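Local atomic coordinates of alpha-1,4-endofucoidanase (Mariniflexile fucanivorans, PDB entry 6DLH), a protein that hydrolyses sulfated fucans (fucoidans) from within the chain, as a retaining glycoside hydrolase of family 107, and carries calcium-binding Ig-like domains. Residues L643-G648 and Y654-Q659; T662-F667 and F711-D716; I685-T688 and S692-L695. All coordinates share one frame; numbering follows the deposited sequence.

Contact 1: L643-G648 and Y654-Q659; sequences LNLTDG and YNYTLQ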
ATOM      1  N   LEU A 643      10.283 -41.535  -5.828  1.00 52.24           N
ATOM      2  CA  LEU A 643      10.427 -40.308  -5.064  1.00 50.46           C
ATOM      3  C   LEU A 643      11.777 -40.336  -4.356  1.00 51.58           C
ATOM      4  O   LEU A 643      11.915 -40.955  -3.301  1.00 53.02           O
ATOM      5  CB  LEU A 643       9.272 -40.183  -4.063  1.00 45.58           C
ATOM      6  CG  LEU A 643       8.028 -39.455  -4.575  1.00 46.64           C
ATOM      7  CD1 LEU A 643       7.251 -40.312  -5.567  1.00 46.99           C
ATOM      8  CD2 LEU A 643       7.127 -39.035  -3.421  1.00 46.02           C
ATOM      9  N   ASN A 644      12.768 -39.683  -4.976  1.00 51.57           N
ATOM     10  CA  ASN A 644      14.093 -39.515  -4.403  1.00 51.65           C
ATOM     11  C   ASN A 644      14.045 -38.377  -3.383  1.00 53.82           C
ATOM     12  O   ASN A 644      13.831 -37.223  -3.750  1.00 59.04           O
ATOM     13  CB  ASN A 644      15.144 -39.287  -5.494  1.00 51.14           C
ATOM     14  CG  ASN A 644      16.566 -39.480  -5.008  1.00 53.27           C
ATOM     15  OD1 ASN A 644      16.792 -39.898  -3.872  1.00 52.34           O
ATOM     16  ND2 ASN A 644      17.532 -39.185  -5.865  1.00 51.50           N
ATOM     17  N   LEU A 645      14.244 -38.721  -2.102  1.00 50.38           N
ATOM     18  CA  LEU A 645      14.037 -37.811  -0.986  1.00 45.96           C
ATOM     19  C   LEU A 645      15.370 -37.273  -0.466  1.00 42.51           C
ATOM     20  O   LEU A 645      16.424 -37.527  -1.045  1.00 39.56           O
ATOM     21  CB  LEU A 645      13.255 -38.542   0.111  1.00 46.83           C
ATOM     22  CG  LEU A 645      11.779 -38.169   0.243  1.00 51.55           C
ATOM     23  CD1 LEU A 645      11.072 -38.156  -1.105  1.00 49.70           C
ATOM     24  CD2 LEU A 645      11.066 -39.098   1.217  1.00 49.31           C
ATOM     25  N   THR A 646      15.297 -36.491   0.619  1.00 43.42           N
ATOM     26  CA  THR A 646      16.451 -35.827   1.204  1.00 46.22           C
ATOM     27  C   THR A 646      17.271 -36.837   2.002  1.00 43.91           C
ATOM     28  O   THR A 646      16.707 -37.661   2.725  1.00 44.61           O
ATOM     29  CB  THR A 646      16.017 -34.684   2.136  1.00 48.93           C
ATOM     30  OG1 THR A 646      15.087 -33.855   1.441  1.00 56.53           O
ATOM     31  CG2 THR A 646      17.168 -33.839   2.636  1.00 49.09           C
ATOM     32  N   ASP A 647      18.599 -36.724   1.876  1.00 40.92           N
ATOM     33  CA  ASP A 647      19.568 -37.499   2.632  1.00 45.47           C
ATOM     34  C   ASP A 647      19.214 -37.525   4.118  1.00 47.18           C
ATOM     35  O   ASP A 647      18.685 -36.557   4.663  1.00 51.78           O
ATOM     36  CB  ASP A 647      20.987 -36.949   2.462  1.00 41.89           C
ATOM     37  CG  ASP A 647      21.564 -37.173   1.077  1.00 43.70           C
ATOM     38  OD1 ASP A 647      20.865 -37.793   0.246  1.00 44.75           O
ATOM     39  OD2 ASP A 647      22.714 -36.729   0.839  1.00 42.32           O
ATOM     40  N   GLY A 648      19.513 -38.666   4.747  1.00 48.55           N
ATOM     41  CA  GLY A 648      19.511 -38.814   6.192  1.00 47.76           C
ATOM     42  C   GLY A 648      20.942 -38.852   6.723  1.00 48.50           C
ATOM     43  O   GLY A 648      21.890 -39.025   5.955  1.00 45.95           O
ATOM     44  N   TYR A 654      15.278 -38.036  11.410  1.00 46.01           N
ATOM     45  CA  TYR A 654      14.914 -37.739  10.039  1.00 44.03           C
ATOM     46  C   TYR A 654      13.458 -37.292  10.021  1.00 43.46           C
ATOM     47  O   TYR A 654      12.644 -37.795  10.800  1.00 41.12           O
ATOM     48  CB  TYR A 654      15.088 -38.984   9.167  1.00 44.46           C
ATOM     49  CG  TYR A 654      14.862 -38.759   7.694  1.00 39.54           C
ATOM     50  CD1 TYR A 654      15.894 -38.331   6.879  1.00 39.37           C
ATOM     51  CD2 TYR A 654      13.614 -38.962   7.119  1.00 39.73           C
ATOM     52  CE1 TYR A 654      15.700 -38.111   5.524  1.00 39.83           C
ATOM     53  CE2 TYR A 654      13.398 -38.738   5.766  1.00 39.31           C
ATOM     54  CZ  TYR A 654      14.448 -38.315   4.967  1.00 40.29           C
ATOM     55  OH  TYR A 654      14.257 -38.093   3.633  1.00 41.82           O
ATOM     56  N   ASN A 655      13.160 -36.351   9.117  1.00 45.52           N
ATOM     57  CA  ASN A 655      11.807 -35.856   8.909  1.00 49.18           C
ATOM     58  C   ASN A 655      11.642 -35.462   7.445  1.00 49.40           C
ATOM     59  O   ASN A 655      12.558 -34.891   6.852  1.00 50.07           O
ATOM     60  CB  ASN A 655      11.471 -34.676   9.830  1.00 49.88           C
ATOM     61  CG  ASN A 655      11.209 -35.096  11.260  1.00 53.08           C
ATOM     62  OD1 ASN A 655      10.157 -35.659  11.565  1.00 56.70           O
ATOM     63  ND2 ASN A 655      12.159 -34.831  12.144  1.00 51.28           N
ATOM     64  N   TYR A 656      10.465 -35.785   6.889  1.00 51.52           N
ATOM     65  CA  TYR A 656      10.065 -35.382   5.549  1.00 51.55           C
ATOM     66  C   TYR A 656       8.552 -35.518   5.407  1.00 53.34           C
ATOM     67  O   TYR A 656       7.995 -36.572   5.709  1.00 54.39           O
ATOM     68  CB  TYR A 656      10.757 -36.241   4.490  1.00 49.77           C
ATOM     69  CG  TYR A 656      10.758 -35.640   3.107  1.00 49.58           C
ATOM     70  CD1 TYR A 656       9.615 -35.637   2.320  1.00 49.70           C
ATOM     71  CD2 TYR A 656      11.911 -35.084   2.580  1.00 47.66           C
ATOM     72  CE1 TYR A 656       9.618 -35.094   1.045  1.00 49.65           C
ATOM     73  CE2 TYR A 656      11.932 -34.537   1.308  1.00 47.32           C
ATOM     74  CZ  TYR A 656      10.783 -34.540   0.537  1.00 47.83           C
ATOM     75  OH  TYR A 656      10.809 -34.005  -0.719  1.00 49.09           O
ATOM     76  N   THR A 657       7.902 -34.446   4.931  1.00 51.23           N
ATOM     77  CA  THR A 657       6.453 -34.418   4.813  1.00 49.58           C
ATOM     78  C   THR A 657       6.051 -34.619   3.353  1.00 51.51           C
ATOM     79  O   THR A 657       6.493 -33.881   2.471  1.00 50.65           O
ATOM     80  CB  THR A 657       5.856 -33.165   5.475  1.00 50.38           C
ATOM     81  OG1 THR A 657       6.021 -33.254   6.891  1.00 47.97           O
ATOM     82  CG2 THR A 657       4.384 -32.980   5.178  1.00 49.61           C
ATOM     83  N   LEU A 658       5.228 -35.650   3.115  1.00 49.63           N
ATOM     84  CA  LEU A 658       4.596 -35.861   1.824  1.00 45.96           C
ATOM     85  C   LEU A 658       3.316 -35.034   1.772  1.00 47.73           C
ATOM     86  O   LEU A 658       2.544 -35.017   2.734  1.00 45.09           O
ATOM     87  CB  LEU A 658       4.292 -37.353   1.639  1.00 45.26           C
ATOM     88  CG  LEU A 658       5.500 -38.291   1.565  1.00 43.60           C
ATOM     89  CD1 LEU A 658       5.047 -39.735   1.397  1.00 43.24           C
ATOM     90  CD2 LEU A 658       6.459 -37.893   0.450  1.00 38.80           C
ATOM     91  N   GLN A 659       3.109 -34.362   0.633  1.00 50.05           N
ATOM     92  CA  GLN A 659       2.102 -33.321   0.505  1.00 51.54           C
ATOM     93  C   GLN A 659       1.174 -33.628  -0.670  1.00 48.37           C
ATOM     94  O   GLN A 659       1.634 -33.804  -1.800  1.00 45.63           O
ATOM     95  CB  GLN A 659       2.800 -31.975   0.292  1.00 56.61           C
ATOM     96  CG  GLN A 659       1.885 -30.768   0.450  1.00 65.16           C
ATOM     97  CD  GLN A 659       1.841 -30.276   1.877  1.00 71.78           C
ATOM     98  OE1 GLN A 659       2.873 -30.079   2.518  1.00 75.43           O
ATOM     99  NE2 GLN A 659       0.636 -30.068   2.383  1.00 70.61           N
TER
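Y654 and Y656 both hold CG anti to the backbone N, chi1 -175° and -162°, and this extends their two rings from strand 654-659 to the run L643-G648. The contact belongs to the last Ig-like domain of this chain, a beta sandwich. Strand 642-649 edges one sheet and strand 654-659 edges the other. The two runs head in nearly opposite directions, and side chains bridge them.

The Y654 hydroxyl gives the hydrogen bond of the contact. Y654 OH donates to T646 O over 2.6 Å, in the carbonyl plane and on a lone pair. The peptide oxygens of T646 and D647 both lie at the edge of the Y654 ring. Near the other end of this ring, G648 CA comes to 3.7 Å from Y654 CD1.

The Y656 ring is met from two directions. L645 rests on one face, its CG over the centre, 3.6 Å from the ring centroid and only 4° off its normal, a CH-pi contact. T646 reaches the rim instead. An alanine at Y656 is likely to leave L645 without the face it rests on and to open a gap beside T646. L645 also touches L695 of strand 692-697 and I724 of strand 720-729, so it lies between the two sheets. Deeper in the core, L643 CD2 and L658 CD2 meet at 4.1 Å, and D663 packs against both leucines. At the rim of the Y656 ring, T646 OG1 lies in the ring plane, 3.2 Å from Y656 CE2.

Contact 2: T662-F667 and F711-D716; sequences TDYYDF and FNLSDD. With CA (calcium ion), chain F.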
ATOM      1  N   THR A 662       1.730 -32.113  -4.222  1.00 46.58           N
ATOM      2  CA  THR A 662       3.152 -32.038  -4.520  1.00 48.99           C
ATOM      3  C   THR A 662       3.691 -33.438  -4.822  1.00 47.77           C
ATOM      4  O   THR A 662       4.394 -33.638  -5.814  1.00 43.90           O
ATOM      5  CB  THR A 662       3.922 -31.317  -3.400  1.00 50.17           C
ATOM      6  OG1 THR A 662       3.238 -30.110  -3.053  1.00 49.19           O
ATOM      7  CG2 THR A 662       5.362 -31.010  -3.757  1.00 47.79           C
ATOM      8  N   ASP A 663       3.350 -34.399  -3.953  1.00 47.30           N
ATOM      9  CA  ASP A 663       3.953 -35.723  -4.000  1.00 51.46           C
ATOM     10  C   ASP A 663       2.970 -36.754  -4.560  1.00 51.01           C
ATOM     11  O   ASP A 663       3.392 -37.751  -5.143  1.00 49.97           O
ATOM     12  CB  ASP A 663       4.518 -36.119  -2.634  1.00 50.10           C
ATOM     13  CG  ASP A 663       5.531 -35.121  -2.094  1.00 49.84           C
ATOM     14  OD1 ASP A 663       6.613 -34.998  -2.707  1.00 47.17           O
ATOM     15  OD2 ASP A 663       5.226 -34.474  -1.069  1.00 47.13           O
ATOM     16  N   TYR A 664       1.667 -36.498  -4.385  1.00 50.20           N
ATOM     17  CA  TYR A 664       0.626 -37.457  -4.717  1.00 51.80           C
ATOM     18  C   TYR A 664      -0.691 -36.715  -4.945  1.00 56.71           C
ATOM     19  O   TYR A 664      -0.978 -35.723  -4.272  1.00 59.90           O
ATOM     20  CB  TYR A 664       0.496 -38.526  -3.621  1.00 46.07           C
ATOM     21  CG  TYR A 664       0.045 -38.019  -2.273  1.00 44.25           C
ATOM     22  CD1 TYR A 664      -1.301 -37.848  -1.990  1.00 45.51           C
ATOM     23  CD2 TYR A 664       0.960 -37.706  -1.276  1.00 44.50           C
ATOM     24  CE1 TYR A 664      -1.729 -37.369  -0.761  1.00 44.70           C
ATOM     25  CE2 TYR A 664       0.549 -37.228  -0.038  1.00 40.86           C
ATOM     26  CZ  TYR A 664      -0.802 -37.056   0.219  1.00 44.02           C
ATOM     27  OH  TYR A 664      -1.240 -36.585   1.425  1.00 43.40           O
ATOM     28  N   TYR A 665      -1.501 -37.237  -5.873  1.00 55.88           N
ATOM     29  CA  TYR A 665      -2.700 -36.552  -6.325  1.00 55.30           C
ATOM     30  C   TYR A 665      -3.802 -37.558  -6.656  1.00 55.13           C
ATOM     31  O   TYR A 665      -3.537 -38.615  -7.222  1.00 52.76           O
ATOM     32  CB  TYR A 665      -2.363 -35.714  -7.560  1.00 52.63           C
ATOM     33  CG  TYR A 665      -3.386 -34.674  -7.937  1.00 52.19           C
ATOM     34  CD1 TYR A 665      -3.769 -33.687  -7.042  1.00 52.95           C
ATOM     35  CD2 TYR A 665      -3.947 -34.653  -9.205  1.00 52.58           C
ATOM     36  CE1 TYR A 665      -4.698 -32.719  -7.389  1.00 51.26           C
ATOM     37  CE2 TYR A 665      -4.869 -33.685  -9.575  1.00 50.82           C
ATOM     38  CZ  TYR A 665      -5.243 -32.715  -8.662  1.00 50.61           C
ATOM     39  OH  TYR A 665      -6.149 -31.759  -9.014  1.00 50.27           O
ATOM     40  N   ASP A 666      -5.044 -37.190  -6.318  1.00 55.06           N
ATOM     41  CA  ASP A 666      -6.217 -37.971  -6.671  1.00 55.05           C
ATOM     42  C   ASP A 666      -7.197 -37.098  -7.453  1.00 57.19           C
ATOM     43  O   ASP A 666      -7.750 -36.143  -6.910  1.00 60.06           O
ATOM     44  CB  ASP A 666      -6.883 -38.569  -5.429  1.00 55.87           C
ATOM     45  CG  ASP A 666      -8.163 -39.321  -5.755  1.00 58.82           C
ATOM     46  OD1 ASP A 666      -8.071 -40.371  -6.425  1.00 56.11           O
ATOM     47  OD2 ASP A 666      -9.244 -38.836  -5.361  1.00 58.91           O
ATOM     48  N   PHE A 667      -7.453 -37.482  -8.709  1.00 56.76           N
ATOM     49  CA  PHE A 667      -8.206 -36.666  -9.651  1.00 53.63           C
ATOM     50  C   PHE A 667      -9.679 -36.519  -9.267  1.00 53.14           C
ATOM     51  O   PHE A 667     -10.407 -35.790  -9.936  1.00 55.97           O
ATOM     52  CB  PHE A 667      -8.015 -37.184 -11.078  1.00 52.75           C
ATOM     53  CG  PHE A 667      -6.667 -36.853 -11.666  1.00 53.81           C
ATOM     54  CD1 PHE A 667      -6.459 -35.655 -12.341  1.00 54.29           C
ATOM     55  CD2 PHE A 667      -5.596 -37.725 -11.530  1.00 51.73           C
ATOM     56  CE1 PHE A 667      -5.218 -35.347 -12.882  1.00 53.14           C
ATOM     57  CE2 PHE A 667      -4.354 -37.413 -12.065  1.00 53.10           C
ATOM     58  CZ  PHE A 667      -4.166 -36.226 -12.744  1.00 52.08           C
ATOM     59  N   PHE A 711       5.368 -47.647  -0.758  1.00 42.67           N
ATOM     60  CA  PHE A 711       4.207 -47.114  -0.065  1.00 42.85           C
ATOM     61  C   PHE A 711       2.979 -47.237  -0.960  1.00 43.16           C
ATOM     62  O   PHE A 711       3.065 -47.088  -2.175  1.00 41.42           O
ATOM     63  CB  PHE A 711       4.456 -45.670   0.396  1.00 41.97           C
ATOM     64  CG  PHE A 711       5.394 -45.534   1.574  1.00 42.86           C
ATOM     65  CD1 PHE A 711       6.764 -45.402   1.386  1.00 38.81           C
ATOM     66  CD2 PHE A 711       4.912 -45.552   2.877  1.00 43.22           C
ATOM     67  CE1 PHE A 711       7.624 -45.280   2.468  1.00 39.58           C
ATOM     68  CE2 PHE A 711       5.775 -45.436   3.960  1.00 42.04           C
ATOM     69  CZ  PHE A 711       7.132 -45.304   3.753  1.00 39.21           C
ATOM     70  N   ASN A 712       1.832 -47.505  -0.337  1.00 44.51           N
ATOM     71  CA  ASN A 712       0.619 -47.715  -1.104  1.00 49.40           C
ATOM     72  C   ASN A 712      -0.374 -46.595  -0.811  1.00 49.30           C
ATOM     73  O   ASN A 712      -0.567 -46.212   0.341  1.00 48.17           O
ATOM     74  CB  ASN A 712       0.069 -49.138  -0.953  1.00 47.68           C
ATOM     75  CG  ASN A 712      -1.219 -49.344  -1.723  1.00 51.30           C
ATOM     76  OD1 ASN A 712      -1.204 -49.833  -2.852  1.00 55.61           O
ATOM     77  ND2 ASN A 712      -2.336 -48.939  -1.136  1.00 52.61           N
ATOM     78  N   LEU A 713      -1.007 -46.115  -1.888  1.00 48.45           N
ATOM     79  CA  LEU A 713      -1.919 -44.987  -1.885  1.00 51.65           C
ATOM     80  C   LEU A 713      -3.254 -45.456  -2.468  1.00 52.65           C
ATOM     81  O   LEU A 713      -3.319 -45.795  -3.647  1.00 53.40           O
ATOM     82  CB  LEU A 713      -1.236 -43.926  -2.754  1.00 51.12           C
ATOM     83  CG  LEU A 713      -1.965 -42.603  -2.969  1.00 54.09           C
ATOM     84  CD1 LEU A 713      -2.103 -41.826  -1.665  1.00 53.37           C
ATOM     85  CD2 LEU A 713      -1.220 -41.778  -4.006  1.00 52.34           C
ATOM     86  N   SER A 714      -4.322 -45.465  -1.653  1.00 54.52           N
ATOM     87  CA  SER A 714      -5.395 -46.423  -1.897  1.00 65.75           C
ATOM     88  C   SER A 714      -6.775 -45.819  -2.166  1.00 73.28           C
ATOM     89  O   SER A 714      -7.598 -46.482  -2.792  1.00 75.68           O
ATOM     90  CB  SER A 714      -5.460 -47.469  -0.811  1.00 66.16           C
ATOM     91  OG  SER A 714      -6.144 -46.975   0.335  1.00 66.91           O
ATOM     92  N   ASP A 715      -7.052 -44.605  -1.670  1.00 76.07           N
ATOM     93  CA  ASP A 715      -8.417 -44.085  -1.608  1.00 80.06           C
ATOM     94  C   ASP A 715      -9.378 -45.154  -1.073  1.00 83.42           C
ATOM     95  O   ASP A 715      -9.111 -45.765  -0.040  1.00 87.44           O
ATOM     96  CB  ASP A 715      -8.839 -43.310  -2.869  1.00 78.64           C
ATOM     97  CG  ASP A 715      -9.319 -44.111  -4.075  1.00 76.94           C
ATOM     98  OD1 ASP A 715      -9.709 -45.279  -3.906  1.00 76.85           O
ATOM     99  OD2 ASP A 715      -9.325 -43.540  -5.187  1.00 71.07           O
ATOM    100  N   ASP A 716     -10.495 -45.370  -1.779  1.00 81.68           N
ATOM    101  CA  ASP A 716     -11.510 -46.320  -1.353  1.00 81.18           C
ATOM    102  C   ASP A 716     -11.388 -47.636  -2.118  1.00 79.81           C
ATOM    103  O   ASP A 716     -11.634 -48.696  -1.549  1.00 80.80           O
ATOM    104  CB  ASP A 716     -12.922 -45.736  -1.474  1.00 83.39           C
ATOM    105  CG  ASP A 716     -13.502 -45.226  -0.164  1.00 86.62           C
ATOM    106  OD1 ASP A 716     -13.043 -45.684   0.905  1.00 88.20           O
ATOM    107  OD2 ASP A 716     -14.416 -44.378  -0.222  1.00 87.03           O
TER
HETATM  108 CA    CA F 805     -10.103 -41.852  -6.595  1.00 60.12          CA
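The loop T662-F667 runs beside the end of strand 705-713 with no backbone bond between them, and the nearest CA atoms, those of D666 and D715, are 8.2 Å apart. Side chains make the contact. Two pairs do the work, one apolar and one joined by a metal.

In the apolar pair, L713 comes at about a right angle to Y664. Its two methyls divide the task. L713 CD2 lies 3.7 Å from Y664 CB, and L713 CD1 approaches Y664 CD1 at 4.1 Å. Y664 has CG between its backbone N and carbonyl carbon, chi1 64°, which turns the ring across the strand, its hydroxyl end toward W693, and leaves CB facing the leucine.

The second pair is D666 and D715. Each gives one oxygen to the calcium ion: D666 OD1 at 2.5 Å and D715 OD2 at 2.3 Å. These two oxygens are 3.6 Å apart, and the carboxylate planes stand 84° to each other. The calcium probably offsets the repulsion between the two acids. G634 O, E668 OE1 and D670 OD2 complete the site. The other oxygen of D715, OD1, is held by the backbone N of T717, which helps fix the rotation of this carboxylate. S714 OG also bonds to D715 O, at 3.2 Å.

This calcium site lies at one end of the Ig-like sandwich and ties the loop to the strand end. Next to it, toward the core, I674 of strand 674-678 touches Y664 and L713. L658 of strand 654-659 packs on Y664 too, so the tyrosine lies between strands of both sheets.

Contact 3: I685-T688 and S692-L695; sequences IQQT and SWKL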
ATOM      1  N   ILE A 685       5.413 -43.945   8.736  1.00 45.97           N
ATOM      2  CA  ILE A 685       4.634 -42.831   8.232  1.00 48.46           C
ATOM      3  C   ILE A 685       3.434 -42.653   9.149  1.00 53.43           C
ATOM      4  O   ILE A 685       2.875 -43.634   9.640  1.00 55.14           O
ATOM      5  CB  ILE A 685       4.195 -43.056   6.767  1.00 49.13           C
ATOM      6  CG1 ILE A 685       3.880 -41.734   6.058  1.00 50.65           C
ATOM      7  CG2 ILE A 685       3.034 -44.041   6.675  1.00 45.65           C
ATOM      8  CD1 ILE A 685       3.357 -41.890   4.645  1.00 51.63           C
ATOM      9  N   GLN A 686       3.062 -41.391   9.377  1.00 56.55           N
ATOM     10  CA  GLN A 686       1.800 -41.095  10.030  1.00 61.61           C
ATOM     11  C   GLN A 686       1.189 -39.855   9.388  1.00 58.80           C
ATOM     12  O   GLN A 686       1.902 -38.943   8.974  1.00 62.81           O
ATOM     13  CB  GLN A 686       1.978 -40.954  11.543  1.00 64.11           C
ATOM     14  CG  GLN A 686       0.682 -41.172  12.315  1.00 68.70           C
ATOM     15  CD  GLN A 686       0.903 -41.295  13.804  1.00 72.40           C
ATOM     16  OE1 GLN A 686       1.635 -40.513  14.410  1.00 69.45           O
ATOM     17  NE2 GLN A 686       0.263 -42.288  14.405  1.00 71.57           N
ATOM     18  N   GLN A 687      -0.141 -39.854   9.305  1.00 58.51           N
ATOM     19  CA  GLN A 687      -0.883 -38.710   8.811  1.00 63.39           C
ATOM     20  C   GLN A 687      -0.661 -37.525   9.749  1.00 63.93           C
ATOM     21  O   GLN A 687      -0.883 -37.632  10.956  1.00 59.52           O
ATOM     22  CB  GLN A 687      -2.367 -39.058   8.692  1.00 64.02           C
ATOM     23  CG  GLN A 687      -3.139 -38.108   7.792  1.00 64.16           C
ATOM     24  CD  GLN A 687      -4.510 -38.628   7.439  1.00 64.38           C
ATOM     25  OE1 GLN A 687      -5.054 -39.514   8.098  1.00 63.02           O
ATOM     26  NE2 GLN A 687      -5.080 -38.075   6.384  1.00 62.99           N
ATOM     27  N   THR A 688      -0.193 -36.411   9.173  1.00 64.58           N
ATOM     28  CA  THR A 688      -0.083 -35.153   9.892  1.00 64.55           C
ATOM     29  C   THR A 688      -1.462 -34.497   9.911  1.00 66.71           C
ATOM     30  O   THR A 688      -2.061 -34.328  10.974  1.00 65.54           O
ATOM     31  CB  THR A 688       1.027 -34.271   9.303  1.00 62.76           C
ATOM     32  OG1 THR A 688       2.250 -35.003   9.381  1.00 61.80           O
ATOM     33  CG2 THR A 688       1.195 -32.949  10.022  1.00 63.26           C
ATOM     34  N   SER A 692      -1.336 -34.014   4.314  1.00 55.18           N
ATOM     35  CA  SER A 692       0.084 -34.299   4.479  1.00 53.48           C
ATOM     36  C   SER A 692       0.328 -35.515   5.374  1.00 50.52           C
ATOM     37  O   SER A 692      -0.393 -35.737   6.346  1.00 48.74           O
ATOM     38  CB  SER A 692       0.813 -33.084   4.996  1.00 52.91           C
ATOM     39  OG  SER A 692       0.257 -32.653   6.229  1.00 49.44           O
ATOM     40  N   TRP A 693       1.380 -36.276   5.033  1.00 48.51           N
ATOM     41  CA  TRP A 693       1.821 -37.449   5.776  1.00 49.56           C
ATOM     42  C   TRP A 693       3.310 -37.311   6.083  1.00 50.42           C
ATOM     43  O   TRP A 693       4.096 -36.976   5.196  1.00 48.14           O
ATOM     44  CB  TRP A 693       1.528 -38.734   4.982  1.00 51.83           C
ATOM     45  CG  TRP A 693       0.069 -39.023   4.793  1.00 53.40           C
ATOM     46  CD1 TRP A 693      -0.814 -38.318   4.024  1.00 54.19           C
ATOM     47  CD2 TRP A 693      -0.689 -40.100   5.379  1.00 55.01           C
ATOM     48  NE1 TRP A 693      -2.064 -38.870   4.099  1.00 55.93           N
ATOM     49  CE2 TRP A 693      -2.021 -39.967   4.922  1.00 56.02           C
ATOM     50  CE3 TRP A 693      -0.380 -41.160   6.241  1.00 56.14           C
ATOM     51  CZ2 TRP A 693      -3.032 -40.848   5.303  1.00 55.23           C
ATOM     52  CZ3 TRP A 693      -1.382 -42.026   6.626  1.00 55.76           C
ATOM     53  CH2 TRP A 693      -2.690 -41.870   6.161  1.00 57.24           C
ATOM     54  N   LYS A 694       3.696 -37.567   7.342  1.00 52.36           N
ATOM     55  CA  LYS A 694       5.080 -37.370   7.757  1.00 55.55           C
ATOM     56  C   LYS A 694       5.826 -38.701   7.840  1.00 54.37           C
ATOM     57  O   LYS A 694       5.405 -39.627   8.535  1.00 54.04           O
ATOM     58  CB  LYS A 694       5.177 -36.592   9.075  1.00 58.39           C
ATOM     59  CG  LYS A 694       6.598 -36.282   9.539  1.00 61.45           C
ATOM     60  CD  LYS A 694       6.684 -35.378  10.754  1.00 64.72           C
ATOM     61  CE  LYS A 694       6.424 -36.083  12.068  1.00 69.16           C
ATOM     62  NZ  LYS A 694       6.351 -35.120  13.193  1.00 73.08           N
ATOM     63  N   LEU A 695       6.952 -38.761   7.122  1.00 51.08           N
ATOM     64  CA  LEU A 695       7.915 -39.842   7.226  1.00 49.69           C
ATOM     65  C   LEU A 695       8.943 -39.463   8.283  1.00 51.91           C
ATOM     66  O   LEU A 695       9.618 -38.441   8.156  1.00 51.51           O
ATOM     67  CB  LEU A 695       8.600 -40.021   5.869  1.00 50.77           C
ATOM     68  CG  LEU A 695       7.701 -40.493   4.727  1.00 51.51           C
ATOM     69  CD1 LEU A 695       8.339 -40.193   3.379  1.00 49.40           C
ATOM     70  CD2 LEU A 695       7.398 -41.977   4.860  1.00 54.09           C
TER
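Q686 O accepts the shortest bond of this beta hairpin, from K694 N at 2.8 Å. Its return bond, Q686 N to K694 O, is 3.1 Å long, and the two close an antiparallel hydrogen-bonded pair. Toward the turn, T688 N binds S692 O at 2.9 Å, with a more bent N-H...O angle of 142°. S692 OG is hydrogen-bonded to D689 OD1, at the end of strand 684-689.

I685, Q687, W693 and L695 share one face of the sheet. Here I685 CD1 touches W693 CB, and I685 CG1 meets L695 CD2 at 3.7 Å. F711 of the opposite sheet packs on both I685 and L695, so this part of the face belongs to the core of the Ig-like sandwich. K694 and Q686 lie on the other face. K694 CB meets T688 OG1 at 3.3 Å.

W693 lies flat under Q687. The glutamine has CG anti to the backbone N, chi1 -162°, and its extended chain runs across the indole. The terminal amide is stacked, 18° from the ring plane, with Q687 CD 3.4 Å from W693 CZ2. Nearer the backbone, Q687 CB stands 3.6 Å above the centroid of the six-membered ring.

Overall arrangement
From the N-terminal side, contact 1 comes first. It closes the short loop between strands 642-649 and 654-659, where the chain passes from one sheet to the other. Contact 2 opens next and spans the longest loop, from T662-F667 to F711-D716. Contact 3, a hairpin, is nested inside that loop. Strand 654-659 joins contacts 1 and 3, pairing with 692-697 through L658 N to W693 O and L695 N to Y656 O. Contact 2 meets contact 1 where D663 and Y664 reach L658 and Q659. It meets contact 3 where the Y664 hydroxyl comes up to W693, and again through F711. Together they tie both sheets and the calcium end of one Ig-like domain.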